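Local coordinates for 3-oxoacyl-(Acyl-carrier protein) synthase (Burkholderia xenovorans, PDB 4EFI), which probably catalyses the carbon-chain-extending condensation of fatty acid synthesis, acting as a 3-oxoacyl-[acyl-carrier-protein] synthase of the thiolase superfamily, at residues Val22-Pro27 and Leu309-Leu314; Ala176-Ala181 and Ser305-Ile310; Ser263-Leu268 and Lys315-Glu320; Asp34-Arg39 and Asn55-Ala60; Ala79-Gln84 and Leu346-Thr351. One frame throughout, in Å; residues are numbered along the deposited sequence.

Interactions 1 and 2 lie with their centres about 5 Å apart: helix 305-313 rests on two neighbouring strands, 17-26 and 176-184, of one mixed sheet. Interaction 5, centred about 12 Å from interaction 1, reaches the same sheet through strand 349-353 and the end of helix 66-81, which packs on the face away from helix 305-313. Helix 315-320 of interaction 3 follows helix 305-313 directly, beside the start of strand 266-269 in the second sheet. Interaction 4 is more remote, about 32 Å from interaction 5 between centres, and closes first along the chain. Together they illustrate how the layered thiolase fold joins early, middle and late parts of one chain.

Interaction 1: residues Val22-Pro27 and Leu309-Leu314; sequences VVSCVP and LITTEL
Thr311 meets strand 22-26 with both branches of its side chain, the hydroxyl meeting Ser24 and the methyl meeting Val22. Its first torsion, chi1 67°, sets OG1 between the backbone N and the carbonyl carbon, with CG2 anti to the carbonyl carbon, which lets the methyl reach Val22 while OG1 reaches Ser24. Ser24 OG and Thr311 OG1 are hydrogen-bonded at 2.8 Å, and either hydroxyl could be the donor. On the other branch, Thr311 CG2 rests 3.6 Å from Val22 CG1 and 3.5 Å from Val22 O, the two side chains crossing obliquely. Helix 309-313 runs almost perpendicular to the strand, with short axes 7.8 Å apart and 91° between their directions. This is helix-on-sheet packing in the inner helical layer of the thiolase fold, and every touching residue is buried. A hydroxyl placed there needs partners, and Thr311 OG1 has several: besides Ser24 it bonds Leu308 O, one turn back in its own helix, and Thr351 OG1 in the adjoining strand 349-353. These contacts hold the threonine in a fixed rotation. Strand 22-26 in turn is bonded through its backbone to Asp350 on one flank and Met179 on the other, while Val23 faces helix 66-81.

Interaction 2: residues Ala176-Ala181 and Ser305-Ile310; sequences AGTMTA and SIPLLI
Strand 176-181 crosses helix 305-310 at 74°, the short axes approaching to 8.2 Å and the CA atoms of Thr178 and Pro307 to 6.7 Å. Thr178 supplies the centre of the contact by setting both branches against the CB-CG side of the proline ring, from one side of its plane: its OG1 lies 3.3 Å from Pro307 CG, and its CG2 lies 3.8 Å from the same carbon. The two side chains cross at about a right angle. The hydroxyl is not left to the proline alone, because Thr178 OG1 is hydrogen-bonded to Val154 O in the adjoining strand. Pro307 belongs to the first turn of its helix, where the missing amide hydrogen costs no helical bond. Next to it, Leu308 extends with CG anti to the backbone N (chi1 -178°), which brings its CD2 over Ala176 CB at 4.0 Å in a purely apolar touch. Strand 176-184 lies between strands 149-156 and 17-26, antiparallel to both, and Leu308 also leans on Ser24 of the latter. Helix 305-313 thus packs on one face of these two strands, while Met179 sends its side chain to helix 66-81 on the opposite face.

Interaction 3: residues Ser263-Leu268 and Lys315-Glu320; sequences SYDAFL and KDRLKE
A salt bridge at the protein surface ties the entry to strand 266-269, at Asp265, to the short helix 315-320, at Arg317. Asp265 OD1 stands 3.0 Å from Arg317 NH2, at the edge of the guanidinium and near its plane. The carboxylate and guanidinium planes stand 84° apart, consistent with a bridge made through one oxygen and one nitrogen, unlike a side-by-side, two-pronged one. The arginine reaches this position by folding: chi2 at -79° and chi3 at -58° bend the chain twice. A water completes the link, donating to Asp265 O at 2.8 Å and accepting from Arg317 NH1 at 2.9 Å, so the guanidinium meets both the side chain and the backbone of one aspartate. The other carboxylate oxygen, OD2, takes a hydrogen bond from Gln324 N, which steadies the acid and would be expected to favour its charged form. Gln324 belongs to strand 323-331, the parallel neighbour of strand 266-269. The chain travels between these two strands through helices that include 305-313 and 315-320. Such a beta-alpha-beta crossover is typical of the thiolase fold, and here its last helix is fastened to the start of its first strand.

Interaction 4: residues Asp34-Arg39 and Asn55-Ala60; sequences DYFVER and NRRRWA
Phe36 touches the Arg57 guanidinium over one face, its CE2 standing 3.7 Å above the plane and over the centre of the group, while ring and guanidinium are inclined at 58°. The phenyl ring itself is covered on one face by Tyr35 CD2, and Phe36 CE1 lies in the plane of the tyrosine ring at its edge. Trp59 meets both from the strand side, through the far end of its six-membered ring. It turns the edge of that ring toward the face of Tyr35 in an offset edge-to-face pair, with centroids 5.5 Å apart and planes at 84°. Its CZ3 comes within 3.8 Å of Tyr35 CE2. Against Phe36 the approach is oblique, with Trp59 CH2 3.6 Å from Phe36 CZ. With CG anti to the backbone N (chi1 178°), Tyr35 brings its CD2 edge over the Phe36 face, and the three rings form a partly buried aromatic cluster. The polar ends are anchored beyond it: Arg57 NH1 bonds Leu171 O and Asn33 OD1, its NH2 bonds Val31 O, and Trp59 NE1 bonds Phe173 O. Those bonds fix the guanidinium and the indole against Phe36 and Tyr35. Strand 56-58 pairs antiparallel with strand 30-32, and residues 34-39 lie in the loop that leads from strand 30-32 into helix 42-52, so the cluster joins the loop before that helix to the strand that follows it.

Interaction 5: residues Ala79-Gln84 and Leu346-Thr351; sequences AGLGWQ and LNIVDT
Ile348 packs against the last turn of helix 66-81, laying its longer branch along the backbone of Gly80. The isoleucine CD1 is 3.5 Å from Gly80 O and CG1 is 3.6 Å from Gly80 C, so the helix is met at its main chain. Having no side chain, Gly80 admits this approach, and its CA comes within 6.0 Å of that of Ile348. Leu81 adds an apolar touch, CD2 to Ile348 CG1 at 4.0 Å, the leucine passing at a slant beside the isoleucine. Ile348 CG1 lies beside the backbone N (chi1 -52°), anti to the carbonyl carbon, and from there it and CD1 reach the Gly80 carbonyl. In the next shell, the helix finishes in a Schellman motif: Gly82, with a positive phi of 73°, is its C-prime residue, Trp83 N returns to Leu78 O, and Gly82 N bonds Ala79 O weakly. That reversal brings the indole of Trp83 under Leu81, whose CD1 sits 3.8 Å above the ring and over its centre. Trp83 is itself engaged by Arg149 in a cation-pi contact. Ile348 is fixed from its own side by backbone bonding to Val22, where the chain joins the edge of the sheet. Helix 66-81 packs along one face of this sheet, with Leu81 on Ala181 of strand 176-184 and Leu77 also against Ile348, so the contact fastens the helix's C-terminal end to the chain entering the outermost strand 349-353.

Interaction 1: residues Val22-Pro27 and Leu309-Leu314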
# COMPACT_ATOMS: atom_id res chain seq x y z
N VAL A 22 4.93 -3.90 12.54
CA VAL A 22 3.97 -3.28 11.62
C VAL A 22 2.61 -3.19 12.34
O VAL A 22 2.15 -4.17 12.91
CB VAL A 22 3.75 -4.11 10.34
CG1 VAL A 22 2.85 -3.35 9.35
CG2 VAL A 22 5.05 -4.51 9.68
N VAL A 23 2.02 -2.00 12.36
CA VAL A 23 0.65 -1.86 12.86
C VAL A 23 -0.21 -1.16 11.80
O VAL A 23 0.23 -0.16 11.18
CB VAL A 23 0.59 -1.06 14.17
CG1 VAL A 23 -0.84 -0.81 14.61
CG2 VAL A 23 1.36 -1.78 15.26
N SER A 24 -1.43 -1.62 11.63
CA SER A 24 -2.42 -0.98 10.76
C SER A 24 -3.53 -0.42 11.61
O SER A 24 -3.92 -1.04 12.61
CB SER A 24 -3.02 -1.99 9.78
OG SER A 24 -2.03 -2.59 8.97
N CYS A 25 -4.09 0.70 11.18
CA CYS A 25 -5.26 1.30 11.81
C CYS A 25 -6.30 1.58 10.73
O CYS A 25 -6.02 2.25 9.72
CB CYS A 25 -4.90 2.61 12.52
SG CYS A 25 -6.33 3.41 13.31
N VAL A 26 -7.50 1.06 10.92
CA VAL A 26 -8.61 1.26 10.01
C VAL A 26 -9.73 2.05 10.69
O VAL A 26 -9.90 1.98 11.90
CB VAL A 26 -9.19 -0.07 9.47
CG1 VAL A 26 -8.15 -0.76 8.63
CG2 VAL A 26 -9.69 -1.00 10.60
N PRO A 27 -10.51 2.82 9.92
CA PRO A 27 -11.70 3.45 10.48
C PRO A 27 -12.61 2.41 11.11
O PRO A 27 -12.79 1.32 10.59
CB PRO A 27 -12.35 4.13 9.26
CG PRO A 27 -11.20 4.41 8.37
CD PRO A 27 -10.30 3.20 8.52
N LEU A 309 -2.36 -6.21 4.70
CA LEU A 309 -2.37 -7.64 4.44
C LEU A 309 -1.44 -8.36 5.43
O LEU A 309 -1.79 -9.42 5.98
CB LEU A 309 -1.95 -7.90 2.99
CG LEU A 309 -2.25 -9.24 2.36
CD1 LEU A 309 -3.72 -9.47 2.26
CD2 LEU A 309 -1.60 -9.23 0.99
N ILE A 310 -0.26 -7.80 5.68
CA ILE A 310 0.67 -8.39 6.64
C ILE A 310 -0.00 -8.47 8.01
O ILE A 310 0.03 -9.51 8.66
CB ILE A 310 1.97 -7.58 6.75
CG1 ILE A 310 2.73 -7.66 5.43
CG2 ILE A 310 2.85 -8.06 7.92
CD1 ILE A 310 3.90 -6.73 5.31
N THR A 311 -0.59 -7.37 8.48
CA THR A 311 -1.11 -7.38 9.84
C THR A 311 -2.35 -8.25 10.01
O THR A 311 -2.50 -8.92 11.04
CB THR A 311 -1.34 -5.96 10.44
OG1 THR A 311 -2.39 -5.28 9.75
CG2 THR A 311 -0.07 -5.14 10.36
N THR A 312 -3.25 -8.26 9.04
CA THR A 312 -4.47 -9.03 9.18
C THR A 312 -4.29 -10.51 8.86
O THR A 312 -5.03 -11.35 9.39
CB THR A 312 -5.66 -8.48 8.34
OG1 THR A 312 -5.43 -8.70 6.95
CG2 THR A 312 -5.89 -7.02 8.60
N GLU A 313 -3.32 -10.86 8.00
CA GLU A 313 -3.19 -12.26 7.55
C GLU A 313 -1.99 -12.99 8.12
O GLU A 313 -2.03 -14.23 8.23
CB GLU A 313 -3.16 -12.34 6.02
CG GLU A 313 -4.33 -11.68 5.30
CD GLU A 313 -5.67 -12.06 5.86
OE1 GLU A 313 -6.04 -13.26 5.75
OE2 GLU A 313 -6.40 -11.19 6.39
N LEU A 314 -0.93 -12.28 8.48
CA LEU A 314 0.32 -12.94 8.86
C LEU A 314 0.74 -12.73 10.31
O LEU A 314 1.79 -13.23 10.71
CB LEU A 314 1.47 -12.51 7.93
CG LEU A 314 1.33 -12.85 6.45
CD1 LEU A 314 2.56 -12.44 5.66
CD2 LEU A 314 1.08 -14.34 6.25

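Interaction 2: residues Ala176-Ala181 and Ser305-Ile310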
# COMPACT_ATOMS: atom_id res chain seq x y z
N ALA A 176 -7.31 2.81 4.96
CA ALA A 176 -6.45 2.31 6.02
C ALA A 176 -5.18 3.15 6.14
O ALA A 176 -4.75 3.76 5.17
CB ALA A 176 -6.09 0.85 5.77
N GLY A 177 -4.57 3.13 7.32
CA GLY A 177 -3.28 3.75 7.54
C GLY A 177 -2.39 2.78 8.29
O GLY A 177 -2.88 1.98 9.09
N THR A 178 -1.08 2.83 8.05
CA THR A 178 -0.17 1.86 8.66
C THR A 178 1.12 2.54 9.05
O THR A 178 1.51 3.58 8.52
CB THR A 178 0.15 0.70 7.71
OG1 THR A 178 1.01 1.13 6.65
CG2 THR A 178 -1.12 0.10 7.12
N MET A 179 1.79 1.94 10.03
CA MET A 179 3.13 2.34 10.41
C MET A 179 4.01 1.10 10.49
O MET A 179 3.65 0.14 11.16
CB MET A 179 3.14 3.11 11.75
CG MET A 179 4.47 3.84 12.00
SD MET A 179 4.63 5.34 10.98
CE MET A 179 3.72 6.50 11.98
N THR A 180 5.16 1.16 9.81
CA THR A 180 6.16 0.10 9.80
C THR A 180 7.44 0.64 10.41
O THR A 180 7.88 1.76 10.08
CB THR A 180 6.46 -0.37 8.35
OG1 THR A 180 5.27 -0.92 7.78
CG2 THR A 180 7.57 -1.44 8.31
N ALA A 181 8.03 -0.13 11.32
CA ALA A 181 9.30 0.23 11.96
C ALA A 181 10.41 -0.52 11.28
O ALA A 181 10.31 -1.73 11.08
CB ALA A 181 9.28 -0.16 13.44
N SER A 305 -2.35 -1.32 1.25
CA SER A 305 -2.89 -2.65 1.07
C SER A 305 -1.91 -3.75 1.50
O SER A 305 -2.32 -4.73 2.12
CB SER A 305 -3.37 -2.85 -0.36
OG SER A 305 -2.26 -2.89 -1.23
N ILE A 306 -0.63 -3.63 1.17
CA ILE A 306 0.32 -4.67 1.55
C ILE A 306 0.58 -4.72 3.07
O ILE A 306 0.50 -5.78 3.67
CB ILE A 306 1.63 -4.57 0.72
CG1 ILE A 306 1.34 -4.92 -0.74
CG2 ILE A 306 2.69 -5.49 1.31
CD1 ILE A 306 2.49 -4.65 -1.70
N PRO A 307 0.90 -3.59 3.71
CA PRO A 307 1.09 -3.69 5.17
C PRO A 307 -0.19 -4.13 5.91
O PRO A 307 -0.11 -4.85 6.90
CB PRO A 307 1.55 -2.28 5.58
CG PRO A 307 1.18 -1.38 4.44
CD PRO A 307 1.28 -2.27 3.21
N LEU A 308 -1.36 -3.74 5.40
CA LEU A 308 -2.62 -4.19 6.01
C LEU A 308 -2.76 -5.70 5.85
O LEU A 308 -3.15 -6.42 6.78
CB LEU A 308 -3.82 -3.44 5.41
CG LEU A 308 -5.19 -3.80 6.01
CD1 LEU A 308 -5.28 -3.44 7.47
CD2 LEU A 308 -6.27 -3.11 5.18
N LEU A 309 -2.36 -6.21 4.70
CA LEU A 309 -2.37 -7.64 4.44
C LEU A 309 -1.44 -8.36 5.43
O LEU A 309 -1.79 -9.42 5.98
CB LEU A 309 -1.95 -7.90 2.99
CG LEU A 309 -2.25 -9.24 2.36
CD1 LEU A 309 -3.72 -9.47 2.26
CD2 LEU A 309 -1.60 -9.23 0.99
N ILE A 310 -0.26 -7.80 5.68
CA ILE A 310 0.67 -8.39 6.64
C ILE A 310 -0.00 -8.47 8.01
O ILE A 310 0.03 -9.51 8.66
CB ILE A 310 1.97 -7.58 6.75
CG1 ILE A 310 2.73 -7.66 5.43
CG2 ILE A 310 2.85 -8.06 7.92
CD1 ILE A 310 3.90 -6.73 5.31

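Interaction 3: residues Ser263-Leu268 and Lys315-Glu320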
# COMPACT_ATOMS: atom_id res chain seq x y z
N SER A 263 9.62 -22.18 -1.50
CA SER A 263 10.15 -21.88 -0.17
C SER A 263 9.69 -20.52 0.39
O SER A 263 10.07 -20.14 1.50
CB SER A 263 11.67 -21.94 -0.17
OG SER A 263 12.24 -20.81 -0.81
N TYR A 264 8.90 -19.77 -0.37
CA TYR A 264 8.28 -18.56 0.15
C TYR A 264 7.08 -18.91 1.01
O TYR A 264 6.33 -19.84 0.71
CB TYR A 264 7.82 -17.65 -0.98
CG TYR A 264 8.94 -16.84 -1.59
CD1 TYR A 264 9.90 -17.42 -2.40
CD2 TYR A 264 9.04 -15.47 -1.35
CE1 TYR A 264 10.92 -16.69 -2.94
CE2 TYR A 264 10.08 -14.73 -1.88
CZ TYR A 264 11.00 -15.34 -2.68
OH TYR A 264 12.03 -14.59 -3.19
N ASP A 265 6.89 -18.16 2.08
CA ASP A 265 5.75 -18.35 2.95
C ASP A 265 4.52 -17.62 2.44
O ASP A 265 3.39 -18.04 2.66
CB ASP A 265 6.10 -17.93 4.38
CG ASP A 265 7.12 -18.84 4.99
OD1 ASP A 265 6.79 -20.03 5.20
OD2 ASP A 265 8.30 -18.45 5.18
N ALA A 266 4.73 -16.51 1.75
CA ALA A 266 3.63 -15.76 1.17
C ALA A 266 4.12 -14.83 0.08
O ALA A 266 5.24 -14.31 0.14
CB ALA A 266 2.89 -14.95 2.23
N PHE A 267 3.24 -14.60 -0.89
CA PHE A 267 3.39 -13.60 -1.94
C PHE A 267 2.29 -12.57 -1.71
O PHE A 267 1.11 -12.87 -1.89
CB PHE A 267 3.23 -14.25 -3.31
CG PHE A 267 4.22 -15.37 -3.57
CD1 PHE A 267 5.54 -15.12 -3.93
CD2 PHE A 267 3.84 -16.69 -3.40
CE1 PHE A 267 6.43 -16.17 -4.15
CE2 PHE A 267 4.72 -17.71 -3.61
CZ PHE A 267 6.01 -17.46 -3.98
N LEU A 268 2.69 -11.37 -1.30
CA LEU A 268 1.78 -10.32 -0.88
C LEU A 268 1.61 -9.32 -2.00
O LEU A 268 2.55 -8.57 -2.29
CB LEU A 268 2.36 -9.64 0.35
CG LEU A 268 2.66 -10.58 1.51
CD1 LEU A 268 3.55 -9.91 2.52
CD2 LEU A 268 1.36 -11.03 2.15
N LYS A 315 -0.11 -12.10 11.12
CA LYS A 315 0.24 -11.86 12.53
C LYS A 315 0.64 -13.13 13.27
O LYS A 315 1.68 -13.19 13.92
CB LYS A 315 -0.94 -11.19 13.25
CG LYS A 315 -0.79 -11.04 14.76
CD LYS A 315 -2.00 -10.28 15.35
CE LYS A 315 -1.99 -10.23 16.86
NZ LYS A 315 -0.79 -9.54 17.40
N ASP A 316 -0.19 -14.16 13.18
CA ASP A 316 0.06 -15.35 13.98
C ASP A 316 1.30 -16.10 13.48
O ASP A 316 2.09 -16.60 14.27
CB ASP A 316 -1.16 -16.29 14.00
CG ASP A 316 -2.37 -15.70 14.71
OD1 ASP A 316 -2.24 -14.70 15.45
OD2 ASP A 316 -3.48 -16.25 14.53
N ARG A 317 1.46 -16.20 12.16
CA ARG A 317 2.63 -16.88 11.59
C ARG A 317 3.93 -16.11 11.93
O ARG A 317 4.94 -16.73 12.23
CB ARG A 317 2.49 -17.06 10.07
CG ARG A 317 1.46 -18.13 9.62
CD ARG A 317 1.95 -19.55 9.72
NE ARG A 317 3.16 -19.73 8.92
CZ ARG A 317 3.17 -19.97 7.61
NH1 ARG A 317 2.04 -20.08 6.93
NH2 ARG A 317 4.34 -20.07 7.00
N LEU A 318 3.88 -14.78 11.92
CA LEU A 318 5.06 -13.96 12.19
C LEU A 318 5.50 -14.05 13.63
O LEU A 318 6.68 -13.83 13.93
CB LEU A 318 4.82 -12.50 11.83
CG LEU A 318 5.02 -12.20 10.35
CD1 LEU A 318 4.41 -10.84 10.00
CD2 LEU A 318 6.48 -12.22 9.95
N LYS A 319 4.58 -14.36 14.54
CA LYS A 319 4.91 -14.44 15.95
C LYS A 319 5.95 -15.52 16.19
O LYS A 319 6.83 -15.38 17.05
CB LYS A 319 3.67 -14.76 16.78
N GLU A 320 5.85 -16.58 15.39
CA GLU A 320 6.57 -17.82 15.62
C GLU A 320 7.81 -18.03 14.76
O GLU A 320 8.75 -18.72 15.18
CB GLU A 320 5.62 -18.99 15.34
CG GLU A 320 4.21 -18.82 15.88
CD GLU A 320 4.14 -18.99 17.38
OE1 GLU A 320 5.11 -19.54 17.96
OE2 GLU A 320 3.11 -18.59 17.98
O HOH W 1 3.02 -20.37 4.23

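Interaction 4: residues Asp34-Arg39 and Asn55-Ala60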
# COMPACT_ATOMS: atom_id res chain seq x y z
N ASP A 34 -24.71 -3.63 1.31
CA ASP A 34 -26.11 -3.21 1.37
C ASP A 34 -26.19 -1.72 1.11
O ASP A 34 -27.12 -1.24 0.47
CB ASP A 34 -26.77 -3.54 2.72
CG ASP A 34 -27.20 -4.99 2.84
OD1 ASP A 34 -26.74 -5.80 2.01
OD2 ASP A 34 -27.97 -5.32 3.77
N TYR A 35 -25.19 -0.98 1.62
CA TYR A 35 -25.16 0.47 1.50
C TYR A 35 -25.42 0.92 0.06
O TYR A 35 -26.02 1.97 -0.17
CB TYR A 35 -23.79 0.98 1.98
CG TYR A 35 -23.58 2.49 1.89
CD1 TYR A 35 -24.05 3.34 2.88
CD2 TYR A 35 -22.90 3.05 0.82
CE1 TYR A 35 -23.84 4.72 2.80
CE2 TYR A 35 -22.70 4.40 0.73
CZ TYR A 35 -23.17 5.24 1.71
OH TYR A 35 -22.96 6.60 1.60
N PHE A 36 -24.94 0.14 -0.91
CA PHE A 36 -24.90 0.58 -2.32
C PHE A 36 -26.10 0.17 -3.17
O PHE A 36 -26.25 0.62 -4.32
CB PHE A 36 -23.65 0.04 -3.00
CG PHE A 36 -22.40 0.53 -2.39
CD1 PHE A 36 -21.87 1.77 -2.74
CD2 PHE A 36 -21.75 -0.23 -1.45
CE1 PHE A 36 -20.71 2.20 -2.16
CE2 PHE A 36 -20.60 0.20 -0.87
CZ PHE A 36 -20.07 1.41 -1.23
N VAL A 37 -26.97 -0.67 -2.62
CA VAL A 37 -28.08 -1.23 -3.39
C VAL A 37 -29.15 -0.20 -3.77
O VAL A 37 -29.84 -0.37 -4.77
CB VAL A 37 -28.71 -2.42 -2.64
CG1 VAL A 37 -30.04 -2.84 -3.26
CG2 VAL A 37 -27.73 -3.59 -2.62
N GLU A 38 -29.32 0.86 -2.99
CA GLU A 38 -30.30 1.88 -3.33
C GLU A 38 -29.89 2.65 -4.59
O GLU A 38 -30.71 2.87 -5.50
CB GLU A 38 -30.49 2.86 -2.17
N ARG A 39 -28.62 3.04 -4.66
CA ARG A 39 -28.12 3.85 -5.77
C ARG A 39 -27.86 2.99 -7.00
O ARG A 39 -28.16 3.38 -8.13
CB ARG A 39 -26.83 4.56 -5.38
N ASN A 55 -16.77 -7.62 0.44
CA ASN A 55 -18.02 -7.75 1.21
C ASN A 55 -18.26 -6.54 2.11
O ASN A 55 -19.39 -6.10 2.32
CB ASN A 55 -17.99 -9.00 2.09
CG ASN A 55 -17.85 -10.29 1.29
OD1 ASN A 55 -18.69 -10.58 0.44
ND2 ASN A 55 -16.79 -11.04 1.54
N ARG A 56 -17.17 -6.04 2.66
CA ARG A 56 -17.16 -4.92 3.60
C ARG A 56 -15.93 -4.08 3.33
O ARG A 56 -14.95 -4.57 2.79
CB ARG A 56 -17.10 -5.46 5.05
CG ARG A 56 -18.42 -5.97 5.59
CD ARG A 56 -18.27 -6.87 6.84
NE ARG A 56 -17.66 -8.14 6.48
CZ ARG A 56 -18.30 -9.15 5.89
NH1 ARG A 56 -19.59 -9.06 5.61
NH2 ARG A 56 -17.64 -10.25 5.60
N ARG A 57 -15.95 -2.82 3.77
CA ARG A 57 -14.77 -1.97 3.77
C ARG A 57 -14.93 -0.92 4.86
O ARG A 57 -16.03 -0.73 5.39
CB ARG A 57 -14.52 -1.33 2.40
CG ARG A 57 -15.37 -0.12 2.05
CD ARG A 57 -16.78 -0.48 1.70
NE ARG A 57 -16.93 -1.12 0.39
CZ ARG A 57 -17.78 -2.09 0.09
NH1 ARG A 57 -17.86 -2.53 -1.16
NH2 ARG A 57 -18.57 -2.62 1.01
N ARG A 58 -13.83 -0.28 5.24
CA ARG A 58 -13.88 0.79 6.24
C ARG A 58 -13.71 2.15 5.59
O ARG A 58 -12.83 2.31 4.74
CB ARG A 58 -12.77 0.60 7.28
CG ARG A 58 -12.74 -0.77 7.91
CD ARG A 58 -14.04 -1.12 8.60
NE ARG A 58 -13.95 -2.37 9.38
CZ ARG A 58 -13.61 -2.47 10.67
NH1 ARG A 58 -13.34 -1.40 11.39
NH2 ARG A 58 -13.56 -3.66 11.25
N TRP A 59 -14.55 3.11 5.96
CA TRP A 59 -14.47 4.46 5.42
C TRP A 59 -14.23 5.49 6.52
O TRP A 59 -14.96 5.53 7.51
CB TRP A 59 -15.74 4.84 4.66
CG TRP A 59 -15.86 4.29 3.27
CD1 TRP A 59 -14.93 3.56 2.57
CD2 TRP A 59 -16.98 4.47 2.40
NE1 TRP A 59 -15.44 3.27 1.31
CE2 TRP A 59 -16.68 3.82 1.19
CE3 TRP A 59 -18.20 5.13 2.54
CZ2 TRP A 59 -17.57 3.80 0.12
CZ3 TRP A 59 -19.09 5.11 1.47
CH2 TRP A 59 -18.76 4.45 0.28
N ALA A 60 -13.22 6.32 6.32
CA ALA A 60 -12.90 7.41 7.23
C ALA A 60 -13.99 8.45 7.25
O ALA A 60 -14.56 8.80 6.21
CB ALA A 60 -11.60 8.06 6.77

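Interaction 5: residues Ala79-Gln84 and Leu346-Thr351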
# COMPACT_ATOMS: atom_id res chain seq x y z
N ALA A 79 4.58 2.00 21.22
CA ALA A 79 4.31 1.46 22.55
C ALA A 79 4.65 -0.00 22.60
O ALA A 79 5.21 -0.47 23.58
CB ALA A 79 2.86 1.69 22.92
N GLY A 80 4.26 -0.76 21.59
CA GLY A 80 4.57 -2.18 21.55
C GLY A 80 6.05 -2.48 21.52
O GLY A 80 6.53 -3.39 22.19
N LEU A 81 6.78 -1.76 20.69
CA LEU A 81 8.22 -1.94 20.58
C LEU A 81 8.97 -1.41 21.78
O LEU A 81 10.09 -1.84 22.04
CB LEU A 81 8.75 -1.23 19.33
CG LEU A 81 8.35 -1.90 18.02
CD1 LEU A 81 8.73 -1.02 16.84
CD2 LEU A 81 8.98 -3.27 17.87
N GLY A 82 8.38 -0.45 22.49
CA GLY A 82 9.08 0.24 23.56
C GLY A 82 10.14 1.19 23.06
O GLY A 82 11.11 1.48 23.77
N TRP A 83 9.96 1.71 21.85
CA TRP A 83 10.89 2.68 21.29
C TRP A 83 10.55 4.08 21.81
O TRP A 83 9.41 4.54 21.65
CB TRP A 83 10.78 2.67 19.77
CG TRP A 83 11.47 1.53 19.10
CD1 TRP A 83 12.02 0.44 19.68
CD2 TRP A 83 11.68 1.38 17.69
NE1 TRP A 83 12.57 -0.38 18.73
CE2 TRP A 83 12.37 0.18 17.50
CE3 TRP A 83 11.35 2.15 16.58
CZ2 TRP A 83 12.75 -0.28 16.22
CZ3 TRP A 83 11.73 1.70 15.31
CH2 TRP A 83 12.42 0.50 15.15
N GLN A 84 11.53 4.77 22.35
CA GLN A 84 11.33 6.14 22.80
C GLN A 84 11.28 7.09 21.61
O GLN A 84 11.98 6.90 20.61
CB GLN A 84 12.43 6.57 23.76
CG GLN A 84 12.63 5.63 24.95
CD GLN A 84 11.34 5.38 25.67
OE1 GLN A 84 10.64 6.33 26.05
NE2 GLN A 84 10.97 4.12 25.82
N LEU A 346 8.26 -11.56 14.64
CA LEU A 346 7.86 -10.25 15.16
C LEU A 346 6.73 -10.41 16.14
O LEU A 346 5.74 -11.08 15.84
CB LEU A 346 7.35 -9.35 14.02
CG LEU A 346 8.29 -9.02 12.87
CD1 LEU A 346 7.59 -8.07 11.90
CD2 LEU A 346 9.59 -8.43 13.39
N ASN A 347 6.86 -9.78 17.30
CA ASN A 347 5.77 -9.71 18.27
C ASN A 347 4.77 -8.58 18.02
O ASN A 347 3.60 -8.69 18.39
CB ASN A 347 6.32 -9.56 19.69
CG ASN A 347 7.07 -10.79 20.17
OD1 ASN A 347 6.70 -11.93 19.85
ND2 ASN A 347 8.13 -10.57 20.94
N ILE A 348 5.23 -7.48 17.41
CA ILE A 348 4.39 -6.30 17.24
C ILE A 348 3.91 -6.26 15.81
O ILE A 348 4.53 -5.66 14.92
CB ILE A 348 5.11 -4.99 17.66
CG1 ILE A 348 5.68 -5.15 19.07
CG2 ILE A 348 4.16 -3.81 17.63
CD1 ILE A 348 4.64 -5.55 20.13
N VAL A 349 2.81 -6.97 15.58
CA VAL A 349 2.10 -7.00 14.31
C VAL A 349 0.63 -6.94 14.71
O VAL A 349 0.14 -7.86 15.37
CB VAL A 349 2.36 -8.31 13.56
CG1 VAL A 349 1.55 -8.34 12.26
CG2 VAL A 349 3.85 -8.49 13.29
N ASP A 350 -0.09 -5.88 14.38
CA ASP A 350 -1.43 -5.68 14.91
C ASP A 350 -2.28 -4.83 13.99
O ASP A 350 -1.75 -4.09 13.19
CB ASP A 350 -1.36 -5.04 16.29
CG ASP A 350 -2.34 -5.67 17.28
OD1 ASP A 350 -3.39 -6.23 16.86
OD2 ASP A 350 -2.04 -5.60 18.49
N THR A 351 -3.59 -4.97 14.13
CA THR A 351 -4.57 -4.19 13.40
C THR A 351 -5.53 -3.61 14.43
O THR A 351 -6.11 -4.36 15.23
CB THR A 351 -5.37 -5.03 12.39
OG1 THR A 351 -4.48 -5.78 11.57
CG2 THR A 351 -6.21 -4.14 11.52